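Long-range contacts in alpha-fucosidase GH29 (PDB 4PSR), which probably hydrolyses the alpha-1,6-linked fucose joined to the reducing-end N-acetylglucosamine of glycoprotein carbohydrates, as a family 29 alpha-L-fucosidase: residues A9-T14 with K248-L253; S13-N18 with G277-S282. All blocks are in the same frame, centred on the assembly; numbering follows the deposited sequence. Where two conformers were deposited one is given.

Contact 1 (A9-T14 with K248-L253); sequences ATWEST and KRLEFL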
ATOM      1  N   ALA A   9     -24.865  -6.286   8.772  1.00 14.95           N
ATOM      2  CA  ALA A   9     -24.291  -4.964   8.939  1.00 15.52           C
ATOM      3  C   ALA A   9     -24.029  -4.628  10.417  1.00 14.44           C
ATOM      4  O   ALA A   9     -24.630  -3.705  10.988  1.00 16.68           O
ATOM      5  CB  ALA A   9     -25.176  -3.925   8.304  1.00 16.49           C
ATOM      6  N   THR A  10     -23.104  -5.383  11.014  1.00 18.42           N
ATOM      7  CA  THR A  10     -22.602  -5.138  12.366  1.00 16.39           C
ATOM      8  C   THR A  10     -21.091  -5.339  12.412  1.00 16.51           C
ATOM      9  O   THR A  10     -20.506  -6.031  11.561  1.00 15.79           O
ATOM     10  CB  THR A  10     -23.195  -6.121  13.399  1.00 16.62           C
ATOM     11  OG1 THR A  10     -22.695  -7.443  13.155  1.00 17.84           O
ATOM     12  CG2 THR A  10     -24.713  -6.149  13.327  1.00 19.14           C
ATOM     13  N   TRP A  11     -20.434  -4.752  13.403  1.00 15.53           N
ATOM     14  CA  TRP A  11     -18.979  -4.915  13.508  1.00 15.63           C
ATOM     15  C   TRP A  11     -18.636  -6.367  13.804  1.00 13.78           C
ATOM     16  O   TRP A  11     -17.717  -6.936  13.225  1.00 15.42           O
ATOM     17  CB  TRP A  11     -18.387  -3.987  14.566  1.00 13.68           C
ATOM     18  CG  TRP A  11     -18.507  -2.552  14.190  1.00 16.41           C
ATOM     19  CD1 TRP A  11     -19.237  -1.585  14.837  1.00 16.54           C
ATOM     20  CD2 TRP A  11     -17.925  -1.907  13.051  1.00 16.02           C
ATOM     21  NE1 TRP A  11     -19.133  -0.382  14.173  1.00 17.68           N
ATOM     22  CE2 TRP A  11     -18.329  -0.555  13.075  1.00 16.35           C
ATOM     23  CE3 TRP A  11     -17.086  -2.338  12.022  1.00 14.38           C
ATOM     24  CZ2 TRP A  11     -17.943   0.358  12.101  1.00 19.19           C
ATOM     25  CZ3 TRP A  11     -16.709  -1.428  11.061  1.00 16.29           C
ATOM     26  CH2 TRP A  11     -17.128  -0.098  11.107  1.00 18.53           C
ATOM     27  N   GLU A  12     -19.412  -7.006  14.666  1.00 17.55           N
ATOM     28  CA  GLU A  12     -19.083  -8.334  15.093  1.00 15.83           C
ATOM     29  C   GLU A  12     -19.224  -9.349  13.943  1.00 16.97           C
ATOM     30  O   GLU A  12     -18.414 -10.265  13.812  1.00 19.73           O
ATOM     31  CB  GLU A  12     -19.926  -8.669  16.335  1.00 19.77           C
ATOM     32  CG  GLU A  12     -21.459  -8.419  16.175  1.00 35.43           C
ATOM     33  CD  GLU A  12     -21.986  -6.992  16.534  1.00 35.44           C
ATOM     34  OE1 GLU A  12     -21.237  -5.960  16.587  1.00 22.46           O
ATOM     35  OE2 GLU A  12     -23.220  -6.912  16.753  1.00 40.74           O
ATOM     36  N   SER A  13     -20.214  -9.154  13.075  1.00 16.89           N
ATOM     37  CA  SER A  13     -20.399 -10.033  11.917  1.00 14.80           C
ATOM     38  C   SER A  13     -19.288  -9.827  10.859  1.00 14.13           C
ATOM     39  O   SER A  13     -18.667 -10.783  10.404  1.00 15.79           O
ATOM     40  CB  SER A  13     -21.753  -9.758  11.258  1.00 16.03           C
ATOM     41  OG  SER A  13     -21.948 -10.608  10.137  1.00 17.80           O
ATOM     42  N   THR A  14     -19.053  -8.563  10.518  1.00 14.53           N
ATOM     43  CA  THR A  14     -18.075  -8.238   9.476  1.00 13.05           C
ATOM     44  C   THR A  14     -16.640  -8.516   9.932  1.00 16.57           C
ATOM     45  O   THR A  14     -15.787  -8.770   9.089  1.00 14.56           O
ATOM     46  CB  THR A  14     -18.240  -6.803   8.956  1.00 14.60           C
ATOM     47  OG1 THR A  14     -18.120  -5.859  10.018  1.00 14.71           O
ATOM     48  CG2 THR A  14     -19.594  -6.597   8.253  1.00 15.19           C
ATOM     49  N   LYS A 248     -24.165   3.108   7.249  1.00 14.02           N
ATOM     50  CA  LYS A 248     -23.845   3.003   5.825  1.00 12.33           C
ATOM     51  C   LYS A 248     -22.483   2.326   5.612  1.00 12.77           C
ATOM     52  O   LYS A 248     -22.310   1.514   4.681  1.00 12.56           O
ATOM     53  CB  LYS A 248     -23.939   4.353   5.130  1.00 14.56           C
ATOM     54  CG  LYS A 248     -25.408   4.885   5.035  1.00 14.41           C
ATOM     55  CD  LYS A 248     -26.221   4.003   4.161  1.00 19.10           C
ATOM     56  CE  LYS A 248     -27.667   4.390   4.106  1.00 28.82           C
ATOM     57  NZ  LYS A 248     -28.435   3.604   5.071  1.00 24.04           N
ATOM     58  N   ARG A 249     -21.515   2.629   6.469  1.00 12.90           N
ATOM     59  CA  ARG A 249     -20.240   1.898   6.428  1.00 11.37           C
ATOM     60  C   ARG A 249     -20.421   0.416   6.637  1.00 13.08           C
ATOM     61  O   ARG A 249     -19.884  -0.398   5.896  1.00 12.53           O
ATOM     62  CB  ARG A 249     -19.285   2.489   7.457  1.00 11.74           C
ATOM     63  CG  ARG A 249     -18.717   3.813   7.050  1.00 13.89           C
ATOM     64  CD  ARG A 249     -17.785   4.363   8.090  1.00 12.61           C
ATOM     65  NE  ARG A 249     -18.433   5.125   9.159  1.00 14.36           N
ATOM     66  CZ  ARG A 249     -18.211   4.959  10.459  1.00 13.01           C
ATOM     67  NH1 ARG A 249     -17.483   3.973  10.940  1.00 15.28           N
ATOM     68  NH2 ARG A 249     -18.794   5.791  11.315  1.00 13.98           N
ATOM     69  N   LEU A 250     -21.225   0.049   7.625  1.00 13.28           N
ATOM     70  CA  LEU A 250     -21.473  -1.341   7.930  1.00 13.66           C
ATOM     71  C   LEU A 250     -22.253  -2.031   6.808  1.00 12.05           C
ATOM     72  O   LEU A 250     -22.011  -3.205   6.521  1.00 13.27           O
ATOM     73  CB  LEU A 250     -22.235  -1.480   9.259  1.00 14.26           C
ATOM     74  CG  LEU A 250     -21.365  -1.230  10.482  1.00 15.72           C
ATOM     75  CD1 LEU A 250     -22.260  -1.110  11.713  1.00 15.55           C
ATOM     76  CD2 LEU A 250     -20.397  -2.389  10.649  1.00 16.43           C
ATOM     77  N   GLU A 251     -23.178  -1.303   6.175  1.00 12.63           N
ATOM     78  CA  GLU A 251     -23.944  -1.878   5.073  1.00 14.41           C
ATOM     79  C   GLU A 251     -23.023  -2.141   3.857  1.00 11.54           C
ATOM     80  O   GLU A 251     -23.168  -3.147   3.174  1.00 12.00           O
ATOM     81  CB  GLU A 251     -25.109  -0.949   4.716  1.00 13.56           C
ATOM     82  CG  GLU A 251     -26.248  -1.039   5.750  1.00 16.56           C
ATOM     83  CD  GLU A 251     -27.283   0.057   5.645  1.00 24.67           C
ATOM     84  OE1 GLU A 251     -27.165   0.938   4.786  1.00 21.13           O
ATOM     85  OE2 GLU A 251     -28.236   0.031   6.459  1.00 32.50           O
ATOM     86  N   PHE A 252     -22.087  -1.219   3.608  1.00 12.22           N
ATOM     87  CA  PHE A 252     -21.066  -1.452   2.577  1.00 11.13           C
ATOM     88  C   PHE A 252     -20.245  -2.717   2.849  1.00 11.38           C
ATOM     89  O   PHE A 252     -20.095  -3.580   1.952  1.00 11.57           O
ATOM     90  CB  PHE A 252     -20.106  -0.267   2.439  1.00 12.62           C
ATOM     91  CG  PHE A 252     -18.867  -0.631   1.671  1.00 10.83           C
ATOM     92  CD1 PHE A 252     -18.915  -0.889   0.299  1.00 11.25           C
ATOM     93  CD2 PHE A 252     -17.657  -0.792   2.335  1.00 12.18           C
ATOM     94  CE1 PHE A 252     -17.765  -1.278  -0.396  1.00 11.42           C
ATOM     95  CE2 PHE A 252     -16.503  -1.173   1.653  1.00 11.21           C
ATOM     96  CZ  PHE A 252     -16.558  -1.421   0.290  1.00 11.40           C
ATOM     97  N   LEU A 253     -19.699  -2.850   4.064  1.00 11.65           N
ATOM     98  CA  LEU A 253     -18.865  -3.993   4.397  1.00 12.06           C
ATOM     99  C   LEU A 253     -19.643  -5.296   4.213  1.00 12.57           C
ATOM    100  O   LEU A 253     -19.162  -6.248   3.585  1.00 12.59           O
ATOM    101  CB  LEU A 253     -18.317  -3.845   5.838  1.00 13.35           C
ATOM    102  CG  LEU A 253     -17.348  -2.688   6.055  1.00 10.28           C
ATOM    103  CD1 LEU A 253     -17.057  -2.486   7.543  1.00 13.80           C
ATOM    104  CD2 LEU A 253     -16.029  -2.943   5.284  1.00 11.47           C
TER
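Leu250 presses one methyl onto the indole of Trp11, and this CH-pi contact is the tight end of an apolar joint without a single hydrogen bond across it. CD2 of Leu250 lies 3.5 Å from the centroid of the six-membered ring of Trp11 and only 12° off its normal, so the methyl sits over the middle of the face. The same CD2 is wedged against the backbone, 3.5 Å from Thr10 C, while Leu250 CD1 approaches Ala9 O at 3.6 Å. Two further groups approach the indole: Arg249 NH1 at its edge, 3.8 Å from Trp11 CZ2 and near the ring plane, and Leu253 CD1 obliquely at CZ3. Trp11 NE1 gives its hydrogen to Glu246, and the Arg249 guanidinium is held by Val244 O and Gly277 O, which probably limits the rotation of both flat groups. In fold terms, the short helix 11-14 near the N terminus packs on helix 246-263, which links strands 222-225 and 268-272 of the TIM barrel in a beta-alpha-beta crossover. Thr10 is the N-cap of the short helix, its OG1 accepting from Ser13 N at 3.0 Å. Its carbonyl oxygen is gripped twice, by Thr14 N and by Thr14 OG1, which arrive from opposite faces of the carbonyl plane. With OG1 so engaged (chi1 58°), CG2 of Thr14 stands anti to the carbonyl carbon and meets Leu253 CB, 3.9 Å away, on the buried flank. The other flank, around Ala9, is looser and partly exposed: Ala9 CB rests on the backbone and CB of Leu250, 3.7 Å from Leu250 O, and only touches Glu251 CG at 4.0 Å, while the Glu251 carboxylate turns away to a salt bridge with Lys248 NZ on its own helix.

Contact 2 (S13-N18 with G277-S282); sequences STDKHN and GFRNTS. With NA (sodium ion), chain J; NAG (2-acetamido-2-deoxy-beta-D-glucopyranose), chain C.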
ATOM      1  N   SER A  13     -20.214  -9.154  13.075  1.00 16.89           N
ATOM      2  CA  SER A  13     -20.399 -10.033  11.917  1.00 14.80           C
ATOM      3  C   SER A  13     -19.288  -9.827  10.859  1.00 14.13           C
ATOM      4  O   SER A  13     -18.667 -10.783  10.404  1.00 15.79           O
ATOM      5  CB  SER A  13     -21.753  -9.758  11.258  1.00 16.03           C
ATOM      6  OG  SER A  13     -21.948 -10.608  10.137  1.00 17.80           O
ATOM      7  N   THR A  14     -19.053  -8.563  10.518  1.00 14.53           N
ATOM      8  CA  THR A  14     -18.075  -8.238   9.476  1.00 13.05           C
ATOM      9  C   THR A  14     -16.640  -8.516   9.932  1.00 16.57           C
ATOM     10  O   THR A  14     -15.787  -8.770   9.089  1.00 14.56           O
ATOM     11  CB  THR A  14     -18.240  -6.803   8.956  1.00 14.60           C
ATOM     12  OG1 THR A  14     -18.120  -5.859  10.018  1.00 14.71           O
ATOM     13  CG2 THR A  14     -19.594  -6.597   8.253  1.00 15.19           C
ATOM     14  N   ASP A  15     -16.378  -8.530  11.246  1.00 14.91           N
ATOM     15  CA  ASP A  15     -15.047  -8.841  11.782  1.00 15.21           C
ATOM     16  C   ASP A  15     -14.586 -10.208  11.299  1.00 15.81           C
ATOM     17  O   ASP A  15     -13.374 -10.469  11.178  1.00 16.05           O
ATOM     18  CB  ASP A  15     -15.040  -8.882  13.331  1.00 16.58           C
ATOM     19  CG  ASP A  15     -14.990  -7.501  13.997  1.00 19.86           C
ATOM     20  OD1 ASP A  15     -14.687  -6.455  13.373  1.00 17.63           O
ATOM     21  OD2 ASP A  15     -15.254  -7.457  15.223  1.00 20.75           O
ATOM     22  N   LYS A  16     -15.520 -11.117  11.049  1.00 15.64           N
ATOM     23  CA  LYS A  16     -15.144 -12.471  10.674  1.00 15.96           C
ATOM     24  C   LYS A  16     -14.560 -12.596   9.251  1.00 17.18           C
ATOM     25  O   LYS A  16     -13.993 -13.623   8.889  1.00 17.31           O
ATOM     26  CB  LYS A  16     -16.325 -13.424  10.857  1.00 20.04           C
ATOM     27  CG  LYS A  16     -16.791 -13.484  12.319  1.00 30.41           C
ATOM     28  CD  LYS A  16     -17.782 -14.618  12.576  1.00 54.69           C
ATOM     29  CE  LYS A  16     -17.093 -15.980  12.636  1.00 68.00           C
ATOM     30  NZ  LYS A  16     -16.104 -16.086  13.752  1.00 56.02           N
ATOM     31  N   HIS A  17     -14.729 -11.559   8.438  1.00 15.28           N
ATOM     32  CA  HIS A  17     -14.119 -11.546   7.116  1.00 13.21           C
ATOM     33  C   HIS A  17     -12.604 -11.561   7.238  1.00 12.38           C
ATOM     34  O   HIS A  17     -12.044 -10.852   8.067  1.00 13.70           O
ATOM     35  CB  HIS A  17     -14.572 -10.313   6.355  1.00 12.87           C
ATOM     36  CG  HIS A  17     -13.960 -10.196   4.990  1.00 11.08           C
ATOM     37  ND1 HIS A  17     -12.950  -9.299   4.693  1.00 14.59           N
ATOM     38  CD2 HIS A  17     -14.227 -10.873   3.854  1.00 12.45           C
ATOM     39  CE1 HIS A  17     -12.613  -9.452   3.420  1.00 11.86           C
ATOM     40  NE2 HIS A  17     -13.368 -10.400   2.893  1.00 16.81           N
ATOM     41  N   ASN A  18     -11.956 -12.369   6.409  1.00 12.57           N
ATOM     42  CA  ASN A  18     -10.491 -12.491   6.421  1.00 13.88           C
ATOM     43  C   ASN A  18      -9.907 -11.276   5.701  1.00 12.75           C
ATOM     44  O   ASN A  18     -10.079 -11.125   4.488  1.00 13.84           O
ATOM     45  CB  ASN A  18     -10.052 -13.805   5.763  1.00 14.21           C
ATOM     46  CG  ASN A  18      -8.577 -14.074   5.920  1.00 15.27           C
ATOM     47  OD1 ASN A  18      -7.971 -13.736   6.929  1.00 15.53           O
ATOM     48  ND2 ASN A  18      -8.006 -14.737   4.924  1.00 16.09           N
ATOM     49  N   GLY A 277     -12.799   4.575  10.467  1.00 13.86           N
ATOM     50  CA  GLY A 277     -14.062   4.200   9.863  1.00 12.62           C
ATOM     51  C   GLY A 277     -14.322   2.724   9.666  1.00 12.28           C
ATOM     52  O   GLY A 277     -15.476   2.292   9.665  1.00 11.93           O
ATOM     53  N   PHE A 278     -13.257   1.948   9.433  1.00 11.82           N
ATOM     54  CA  PHE A 278     -13.348   0.501   9.385  1.00 12.27           C
ATOM     55  C   PHE A 278     -12.463  -0.069  10.510  1.00 12.15           C
ATOM     56  O   PHE A 278     -11.748   0.697  11.184  1.00 15.94           O
ATOM     57  CB  PHE A 278     -12.846  -0.076   8.029  1.00 11.82           C
ATOM     58  CG  PHE A 278     -13.678   0.277   6.802  1.00 10.74           C
ATOM     59  CD1 PHE A 278     -14.972   0.767   6.886  1.00 13.94           C
ATOM     60  CD2 PHE A 278     -13.127   0.078   5.534  1.00 11.36           C
ATOM     61  CE1 PHE A 278     -15.695   1.051   5.729  1.00 12.08           C
ATOM     62  CE2 PHE A 278     -13.833   0.345   4.387  1.00 13.19           C
ATOM     63  CZ  PHE A 278     -15.130   0.840   4.481  1.00 12.36           C
ATOM     64  N   ARG A 279     -12.488  -1.387  10.662  0.50 13.31           N
ATOM     65  CA  ARG A 279     -11.690  -2.087  11.669  0.50 14.82           C
ATOM     66  C   ARG A 279     -10.595  -2.909  10.972  0.50 12.28           C
ATOM     67  O   ARG A 279     -10.761  -3.358   9.831  0.50 11.48           O
ATOM     68  CB  ARG A 279     -12.588  -3.004  12.520  0.50 16.28           C
ATOM     69  CG  ARG A 279     -13.804  -2.317  13.158  0.50 15.61           C
ATOM     70  CD  ARG A 279     -13.451  -1.609  14.449  0.50 25.21           C
ATOM     71  NE  ARG A 279     -14.586  -0.883  15.024  0.50 24.40           N
ATOM     72  CZ  ARG A 279     -15.439  -1.380  15.916  0.50 23.48           C
ATOM     73  NH1 ARG A 279     -16.418  -0.620  16.377  0.50 25.63           N
ATOM     74  NH2 ARG A 279     -15.331  -2.627  16.351  0.50 25.37           N
ATOM     75  N   ASN A 280      -9.477  -3.118  11.663  1.00 13.32           N
ATOM     76  CA  ASN A 280      -8.359  -3.897  11.140  1.00 11.47           C
ATOM     77  C   ASN A 280      -8.575  -5.389  11.335  1.00 12.15           C
ATOM     78  O   ASN A 280      -7.707  -6.186  10.963  1.00 12.95           O
ATOM     79  CB  ASN A 280      -7.051  -3.397  11.761  1.00 12.02           C
ATOM     80  CG  ASN A 280      -7.023  -3.523  13.256  1.00 11.87           C
ATOM     81  OD1 ASN A 280      -7.519  -4.463  13.813  1.00 13.68           O
ATOM     82  ND2 ASN A 280      -6.414  -2.551  13.907  1.00 14.36           N
ATOM     83  N   THR A 281      -9.731  -5.785  11.875  1.00 12.26           N
ATOM     84  CA  THR A 281     -10.166  -7.173  11.853  1.00 11.34           C
ATOM     85  C   THR A 281     -10.579  -7.655  10.460  1.00 15.19           C
ATOM     86  O   THR A 281     -10.375  -8.828  10.127  1.00 15.61           O
ATOM     87  CB  THR A 281     -11.387  -7.322  12.747  1.00 15.23           C
ATOM     88  OG1 THR A 281     -12.293  -6.296  12.372  1.00 16.08           O
ATOM     89  CG2 THR A 281     -11.003  -7.146  14.195  1.00 17.89           C
ATOM     90  N   SER A 282     -11.125  -6.745   9.638  1.00 12.93           N
ATOM     91  CA  SER A 282     -11.728  -7.166   8.381  1.00 11.92           C
ATOM     92  C   SER A 282     -11.287  -6.343   7.176  1.00 12.67           C
ATOM     93  O   SER A 282     -11.534  -6.753   6.037  1.00 13.45           O
ATOM     94  CB  SER A 282     -13.263  -7.171   8.505  1.00 14.67           C
ATOM     95  OG  SER A 282     -13.734  -5.906   8.779  1.00 14.06           O
TER
HETATM   96 NA    NA J 619     -11.175 -10.971  10.298  1.00 15.10          NA
HETATM   97  C1  NAG C   1      -6.277  -2.510  15.390  1.00 14.91           C
HETATM   98  C2  NAG C   1      -4.980  -1.919  15.875  1.00 12.61           C
HETATM   99  C3  NAG C   1      -4.947  -1.965  17.400  1.00 13.69           C
HETATM  100  C4  NAG C   1      -6.193  -1.300  17.982  1.00 16.16           C
HETATM  101  C5  NAG C   1      -7.453  -1.868  17.332  1.00 15.35           C
HETATM  102  C6  NAG C   1      -8.722  -1.162  17.755  1.00 17.36           C
HETATM  103  C7  NAG C   1      -2.842  -1.970  14.670  1.00 15.82           C
HETATM  104  C8  NAG C   1      -1.761  -2.833  14.114  1.00 15.25           C
HETATM  105  N2  NAG C   1      -3.833  -2.608  15.300  1.00 13.76           N
HETATM  106  O3  NAG C   1      -3.776  -1.297  17.848  1.00 15.17           O
HETATM  107  O4  NAG C   1      -6.305  -1.571  19.379  1.00 15.20           O
HETATM  108  O5  NAG C   1      -7.362  -1.751  15.903  1.00 14.87           O
HETATM  109  O6  NAG C   1      -8.725   0.180  17.296  1.00 27.11           O
HETATM  110  O7  NAG C   1      -2.823  -0.750  14.545  1.00 15.56           O
HETATM  111  O   HOH W   1     -11.416 -13.344  10.182  1.00 20.19           O
HETATM  112  O   HOH W   2      -8.852 -11.081   9.409  1.00 13.82           O
HETATM  113  O   HOH W   3     -10.489 -11.131  12.644  1.00 23.28           O
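Asp15 and Thr281 are brought together by their first torsions: Asp15 CG lies anti to its carbonyl carbon (chi1 -79°), and Thr281 OG1 stands between its backbone N and carbonyl carbon (chi1 50°). Thr281 OG1 donates to Asp15 OD1 over 2.6 Å, coming from well above the carboxylate plane. A second bond joins the segments elsewhere. His17 ND1 gives its hydrogen to Ser282 O at 3.2 Å, with the acceptor close to the imidazole plane and the N-H directed at a lone pair in the carbonyl plane; Phe257 of helix 246-263 stacks on the same ring. A sodium ion lies to one side of both bonds. The type I turn from Thr14 to His17 offers it two carbonyls, Asp15 O and His17 O, and the loop 277-282 supplies a third, Thr281 O at 2.3 Å. Three waters, each roughly opposite one carbonyl, complete a near-octahedral shell. Next door, Asn280 carries an N-linked glycan, its ND2 joined covalently to C1 of the first N-acetylglucosamine. His17 O and Thr281 O lie 3.3 Å apart with no hydrogen between them, an approach that the shared cation probably compensates. Because every protein ligand is a neutral carbonyl, the Asp15 carboxylate remains available to the Thr281 hydroxyl, and ion and hydrogen bonds together hold turn to loop.

From the N terminus, residues 9-14 run straight into 13-18, and these overlapping segments, sharing Ser13 and Thr14, open both long loops. Contact 1 closes the first, across more than 230 residues, at helix 246-263; contact 2 closes the second farther along, in the loop between strands 268-272 and 284-287. Since contact 2 both starts and ends later, the two closures cross instead of nesting. Together they fasten the N-terminal helix 11-14 and the turn after it to a helix and a later loop of the TIM barrel, on either side of strand 268-272 in the sequence. Bridges also run between the contacts: Phe252 packs on Phe278, and Arg279 makes a cation-pi contact with Trp11.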